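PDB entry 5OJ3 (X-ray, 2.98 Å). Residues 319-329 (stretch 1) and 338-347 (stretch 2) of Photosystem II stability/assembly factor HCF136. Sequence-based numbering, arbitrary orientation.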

ATOM      1  N   PHE A 319       1.223   2.864   7.730  1.00 39.73           N
ATOM      2  CA  PHE A 319       2.150   2.941   8.850  1.00 39.13           C
ATOM      3  C   PHE A 319       3.338   3.835   8.510  1.00 40.14           C
ATOM      4  O   PHE A 319       3.765   3.914   7.356  1.00 42.43           O
ATOM      5  CB  PHE A 319       2.661   1.550   9.250  1.00 37.79           C
ATOM      6  CG  PHE A 319       1.582   0.611   9.719  1.00 36.29           C
ATOM      7  CD1 PHE A 319       1.130  -0.428   8.918  1.00 36.74           C
ATOM      8  CD2 PHE A 319       0.995   0.797  10.962  1.00 36.06           C
ATOM      9  CE1 PHE A 319       0.136  -1.286   9.366  1.00 36.47           C
ATOM     10  CE2 PHE A 319       0.002  -0.054  11.411  1.00 35.10           C
ATOM     11  CZ  PHE A 319      -0.429  -1.095  10.613  1.00 35.58           C
ATOM     12  N   ILE A 320       3.868   4.509   9.531  1.00 41.15           N
ATOM     13  CA  ILE A 320       5.041   5.361   9.353  1.00 47.78           C
ATOM     14  C   ILE A 320       6.265   4.482   9.127  1.00 41.70           C
ATOM     15  O   ILE A 320       6.665   3.709  10.010  1.00 41.74           O
ATOM     16  CB  ILE A 320       5.236   6.295  10.553  1.00 51.83           C
ATOM     17  CG1 ILE A 320       4.292   7.497  10.452  1.00 42.10           C
ATOM     18  CG2 ILE A 320       6.680   6.772  10.647  1.00 56.33           C
ATOM     19  CD1 ILE A 320       3.931   8.108  11.786  1.00 43.00           C
ATOM     20  N   GLN A 321       6.869   4.614   7.943  1.00 46.37           N
ATOM     21  CA  GLN A 321       7.944   3.741   7.457  1.00 49.12           C
ATOM     22  C   GLN A 321       7.728   2.294   7.895  1.00 49.94           C
ATOM     23  O   GLN A 321       8.597   1.645   8.479  1.00 52.29           O
ATOM     24  CB  GLN A 321       9.329   4.272   7.855  1.00 51.84           C
ATOM     25  CG  GLN A 321       9.501   4.826   9.259  1.00 53.12           C
ATOM     26  CD  GLN A 321      10.868   5.459   9.460  1.00 54.24           C
ATOM     27  OE1 GLN A 321      11.791   5.228   8.679  1.00 56.80           O
ATOM     28  NE2 GLN A 321      10.998   6.274  10.500  1.00 55.80           N
ATOM     29  N   ASN A 322       6.524   1.802   7.593  1.00 47.46           N
ATOM     30  CA  ASN A 322       6.170   0.385   7.677  1.00 47.96           C
ATOM     31  C   ASN A 322       6.374  -0.195   9.074  1.00 51.56           C
ATOM     32  O   ASN A 322       6.738  -1.358   9.229  1.00 50.22           O
ATOM     33  CB  ASN A 322       6.953  -0.431   6.647  1.00 50.82           C
ATOM     34  CG  ASN A 322       6.840   0.138   5.249  1.00 54.00           C
ATOM     35  OD1 ASN A 322       5.795   0.663   4.862  1.00 55.28           O
ATOM     36  ND2 ASN A 322       7.918   0.039   4.480  1.00 54.75           N
ATOM     37  N   ASP A 323       6.114   0.600  10.106  1.00 58.25           N
ATOM     38  CA  ASP A 323       6.238   0.093  11.471  1.00 59.88           C
ATOM     39  C   ASP A 323       5.208   0.777  12.354  1.00 60.69           C
ATOM     40  O   ASP A 323       5.243   1.999  12.527  1.00 63.48           O
ATOM     41  CB  ASP A 323       7.640   0.293  12.039  1.00 64.09           C
ATOM     42  CG  ASP A 323       7.819  -0.388  13.391  1.00 67.40           C
ATOM     43  OD1 ASP A 323       6.987  -1.257  13.738  1.00 66.63           O
ATOM     44  OD2 ASP A 323       8.776  -0.044  14.114  1.00 70.11           O
ATOM     45  N   ALA A 324       4.295  -0.021  12.910  1.00 53.61           N
ATOM     46  CA  ALA A 324       3.260   0.504  13.789  1.00 51.70           C
ATOM     47  C   ALA A 324       3.815   1.052  15.101  1.00 54.62           C
ATOM     48  O   ALA A 324       3.110   1.805  15.782  1.00 59.93           O
ATOM     49  CB  ALA A 324       2.227  -0.583  14.084  1.00 50.32           C
ATOM     50  N   THR A 325       5.049   0.705  15.473  1.00 51.96           N
ATOM     51  CA  THR A 325       5.660   1.283  16.662  1.00 53.90           C
ATOM     52  C   THR A 325       6.126   2.717  16.463  1.00 57.41           C
ATOM     53  O   THR A 325       6.493   3.369  17.448  1.00 63.15           O
ATOM     54  CB  THR A 325       6.851   0.431  17.120  1.00 57.01           C
ATOM     55  OG1 THR A 325       8.025   0.806  16.381  1.00 61.56           O
ATOM     56  CG2 THR A 325       6.569  -1.054  16.921  1.00 55.80           C
ATOM     57  N   LYS A 326       6.120   3.222  15.229  1.00 53.92           N
ATOM     58  CA  LYS A 326       6.408   4.624  14.967  1.00 54.49           C
ATOM     59  C   LYS A 326       5.157   5.437  14.652  1.00 49.87           C
ATOM     60  O   LYS A 326       5.220   6.674  14.664  1.00 51.71           O
ATOM     61  CB  LYS A 326       7.423   4.754  13.814  1.00 46.53           C
ATOM     62  CG  LYS A 326       8.462   3.625  13.790  1.00 47.73           C
ATOM     63  CD  LYS A 326       9.365   3.641  12.566  1.00 49.10           C
ATOM     64  CE  LYS A 326      10.692   2.906  12.831  1.00 52.25           C
ATOM     65  NZ  LYS A 326      11.676   3.598  13.700  1.00 75.93           N
ATOM     66  N   GLY A 327       4.032   4.778  14.384  1.00 45.30           N
ATOM     67  CA  GLY A 327       2.750   5.448  14.331  1.00 43.46           C
ATOM     68  C   GLY A 327       2.022   5.198  13.028  1.00 40.90           C
ATOM     69  O   GLY A 327       2.484   4.478  12.143  1.00 36.12           O
ATOM     70  N   ILE A 328       0.848   5.819  12.925  1.00 39.20           N
ATOM     71  CA  ILE A 328      -0.031   5.724  11.767  1.00 38.44           C
ATOM     72  C   ILE A 328      -0.167   7.111  11.158  1.00 38.01           C
ATOM     73  O   ILE A 328      -0.220   8.110  11.884  1.00 38.17           O
ATOM     74  CB  ILE A 328      -1.424   5.176  12.147  1.00 40.86           C
ATOM     75  CG1 ILE A 328      -1.303   3.877  12.944  1.00 42.00           C
ATOM     76  CG2 ILE A 328      -2.289   4.981  10.918  1.00 39.69           C
ATOM     77  CD1 ILE A 328      -2.583   3.485  13.654  1.00 41.69           C
ATOM     78  N   TRP A 329      -0.224   7.171   9.832  1.00 38.06           N
ATOM     79  CA  TRP A 329      -0.606   8.380   9.120  1.00 39.69           C
ATOM     80  C   TRP A 329      -1.960   8.159   8.464  1.00 39.66           C
ATOM     81  O   TRP A 329      -2.334   7.031   8.131  1.00 38.65           O
ATOM     82  CB  TRP A 329       0.430   8.767   8.057  1.00 39.65           C
ATOM     83  CG  TRP A 329       0.615   7.740   6.977  1.00 38.67           C
ATOM     84  CD1 TRP A 329       1.558   6.756   6.935  1.00 38.53           C
ATOM     85  CD2 TRP A 329      -0.165   7.596   5.781  1.00 39.85           C
ATOM     86  NE1 TRP A 329       1.416   6.012   5.789  1.00 39.82           N
ATOM     87  CE2 TRP A 329       0.364   6.505   5.065  1.00 39.42           C
ATOM     88  CE3 TRP A 329      -1.262   8.284   5.248  1.00 41.14           C
ATOM     89  CZ2 TRP A 329      -0.163   6.086   3.845  1.00 38.92           C
ATOM     90  CZ3 TRP A 329      -1.784   7.865   4.037  1.00 40.24           C
ATOM     91  CH2 TRP A 329      -1.235   6.777   3.350  1.00 39.48           C
ATOM     92  N   GLY A 338      -2.778  13.730   9.187  1.00 40.93           N
ATOM     93  CA  GLY A 338      -2.482  13.629  10.604  1.00 39.29           C
ATOM     94  C   GLY A 338      -1.632  12.411  10.892  1.00 36.65           C
ATOM     95  O   GLY A 338      -1.592  11.456  10.110  1.00 33.37           O
ATOM     96  N   PHE A 339      -0.957  12.450  12.039  1.00 36.03           N
ATOM     97  CA  PHE A 339      -0.110  11.355  12.490  1.00 36.13           C
ATOM     98  C   PHE A 339      -0.368  11.096  13.967  1.00 40.84           C
ATOM     99  O   PHE A 339      -0.871  11.958  14.691  1.00 42.26           O
ATOM    100  CB  PHE A 339       1.381  11.659  12.263  1.00 36.11           C
ATOM    101  CG  PHE A 339       1.665  12.352  10.963  1.00 35.59           C
ATOM    102  CD1 PHE A 339       2.017  11.626   9.839  1.00 33.21           C
ATOM    103  CD2 PHE A 339       1.569  13.731  10.860  1.00 38.05           C
ATOM    104  CE1 PHE A 339       2.269  12.261   8.637  1.00 35.18           C
ATOM    105  CE2 PHE A 339       1.822  14.373   9.661  1.00 37.02           C
ATOM    106  CZ  PHE A 339       2.172  13.639   8.549  1.00 37.22           C
ATOM    107  N   THR A 340      -0.008   9.897  14.411  1.00 44.42           N
ATOM    108  CA  THR A 340      -0.213   9.481  15.789  1.00 50.80           C
ATOM    109  C   THR A 340       1.113   9.458  16.539  1.00 54.44           C
ATOM    110  O   THR A 340       2.191   9.364  15.943  1.00 51.25           O
ATOM    111  CB  THR A 340      -0.877   8.101  15.857  1.00 52.06           C
ATOM    112  OG1 THR A 340      -0.020   7.123  15.256  1.00 33.29           O
ATOM    113  CG2 THR A 340      -2.211   8.117  15.125  1.00 34.42           C
ATOM    114  N   LYS A 341       1.018   9.544  17.865  1.00 60.79           N
ATOM    115  CA  LYS A 341       2.184   9.348  18.709  1.00 65.21           C
ATOM    116  C   LYS A 341       2.727   7.932  18.515  1.00 64.69           C
ATOM    117  O   LYS A 341       1.981   7.022  18.152  1.00 62.21           O
ATOM    118  CB  LYS A 341       1.829   9.583  20.176  1.00 68.48           C
ATOM    119  N   PRO A 342       4.026   7.721  18.715  1.00 61.83           N
ATOM    120  CA  PRO A 342       4.570   6.362  18.614  1.00 60.54           C
ATOM    121  C   PRO A 342       3.964   5.429  19.655  1.00 62.03           C
ATOM    122  O   PRO A 342       3.373   5.859  20.648  1.00 65.94           O
ATOM    123  CB  PRO A 342       6.074   6.556  18.850  1.00 62.52           C
ATOM    124  CG  PRO A 342       6.331   8.007  18.600  1.00 63.18           C
ATOM    125  CD  PRO A 342       5.072   8.728  18.958  1.00 63.25           C
ATOM    126  N   ASN A 343       4.128   4.126  19.411  1.00 58.88           N
ATOM    127  CA  ASN A 343       3.716   3.069  20.339  1.00 60.04           C
ATOM    128  C   ASN A 343       2.215   3.149  20.645  1.00 60.30           C
ATOM    129  O   ASN A 343       1.791   3.420  21.771  1.00 64.95           O
ATOM    130  CB  ASN A 343       4.547   3.125  21.627  1.00 65.02           C
ATOM    131  CG  ASN A 343       5.900   2.460  21.477  1.00 68.76           C
ATOM    132  OD1 ASN A 343       6.901   3.118  21.192  1.00 69.65           O
ATOM    133  ND2 ASN A 343       5.940   1.147  21.670  1.00 70.98           N
ATOM    134  N   VAL A 344       1.418   2.904  19.606  1.00 56.52           N
ATOM    135  CA  VAL A 344      -0.036   2.831  19.731  1.00 55.58           C
ATOM    136  C   VAL A 344      -0.459   1.371  19.769  1.00 50.50           C
ATOM    137  O   VAL A 344       0.003   0.560  18.957  1.00 50.25           O
ATOM    138  CB  VAL A 344      -0.740   3.553  18.570  1.00 58.35           C
ATOM    139  CG1 VAL A 344      -2.209   3.763  18.896  1.00 61.46           C
ATOM    140  CG2 VAL A 344      -0.072   4.863  18.271  1.00 58.85           C
ATOM    141  N   ASN A 345      -1.341   1.038  20.708  1.00 49.93           N
ATOM    142  CA  ASN A 345      -1.852  -0.322  20.855  1.00 51.37           C
ATOM    143  C   ASN A 345      -2.988  -0.502  19.855  1.00 48.66           C
ATOM    144  O   ASN A 345      -4.099  -0.013  20.069  1.00 51.58           O
ATOM    145  CB  ASN A 345      -2.317  -0.566  22.286  1.00 58.07           C
ATOM    146  CG  ASN A 345      -2.649  -2.023  22.557  1.00 62.08           C
ATOM    147  OD1 ASN A 345      -2.698  -2.844  21.643  1.00 62.15           O
ATOM    148  ND2 ASN A 345      -2.878  -2.348  23.825  1.00 65.55           N
ATOM    149  N   LEU A 346      -2.715  -1.212  18.758  1.00 44.28           N
ATOM    150  CA  LEU A 346      -3.729  -1.400  17.724  1.00 39.20           C
ATOM    151  C   LEU A 346      -4.836  -2.360  18.133  1.00 42.91           C
ATOM    152  O   LEU A 346      -5.777  -2.547  17.353  1.00 43.00           O
ATOM    153  CB  LEU A 346      -3.084  -1.904  16.431  1.00 34.83           C
ATOM    154  CG  LEU A 346      -1.771  -1.278  15.968  1.00 34.08           C
ATOM    155  CD1 LEU A 346      -1.123  -2.154  14.904  1.00 33.46           C
ATOM    156  CD2 LEU A 346      -2.006   0.126  15.440  1.00 32.95           C
ATOM    157  N   ASN A 347      -4.756  -2.972  19.315  1.00 44.99           N
ATOM    158  CA  ASN A 347      -5.857  -3.767  19.839  1.00 49.29           C
ATOM    159  C   ASN A 347      -6.735  -2.995  20.808  1.00 52.55           C
ATOM    160  O   ASN A 347      -7.845  -3.447  21.108  1.00 52.78           O
ATOM    161  CB  ASN A 347      -5.322  -5.018  20.546  1.00 51.36           C
ATOM    162  CG  ASN A 347      -4.770  -6.034  19.582  1.00 49.39           C
ATOM    163  OD1 ASN A 347      -3.563  -6.264  19.541  1.00 52.47           O
ATOM    164  ND2 ASN A 347      -5.645  -6.650  18.797  1.00 46.44           N
TER

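Three residues account for much of the surface the two stretches bury against each other: I328 in the first, L346 and T340 in the second. Around them a short antiparallel strand pairing gives way to a loop contact.

I328 covers the most surface, and it works through both backbone and side chain. Its amide N donates a hydrogen bond to T340 OG1 at 2.8 Å, nearly straight at 169°, while its carbonyl O accepts one from T340 N at 3.1 Å. A threonine suits this position because its hydroxyl is held close to the main chain: with chi1 in the p well and CA-to-CB pointing toward the first stretch, OG1 takes the amide of I328 as a neighboring backbone carbonyl might. The I328 carbonyl is used twice, since F339 CA also approaches I328 O at 3.3 Å in a CA-H...O contact. A matching contact joins W329 CA to G338 O at 3.4 Å. Such close CA approaches are typical of a non-hydrogen-bonded antiparallel pair, here W329 with F339, whose CA atoms lie 4.5 Å apart. Both residues send their CB to the same face of the sheet, where W329 CB packs on F339 CD1 at 3.7 Å; the indole itself leads away from the second stretch.

The beta-branched, apolar side chain of I328 suits a buried strand position and reaches L346, with I328 CD1 3.8 Å from L346 CD2. The CA-to-CB bond of L346 points toward the first stretch, and its branched end serves several apolar neighbors: L346 CD1 lies 3.8 Å from A324 CB and 4.2 Å from F319 CE2. The methyl of A324 itself meets L346 CD1, a small apolar surface beside the leucine, while the flexible, forked leucine fills the space between alanine, isoleucine and phenylalanine. All four residues are buried, and their side chains have no polar group to satisfy.

G327 lies beside T340, its CA 3.4 Å from T340 OG1. Its phi/psi of 126/-179 would jam a CB against the preceding carbonyl, and an ideal CB would also stand 2.9 Å from the O atom of T340, a clash; glycine meets both demands.

Farther along, the loops are tied by N343 N, which donates to T325 O at 3.2 Å. P342 CB also packs 3.5 Å from T325 O. Within its own stretch, T325 is anchored by its hydroxyl, T325 OG1 donating to D323 OD2 at 2.5 Å.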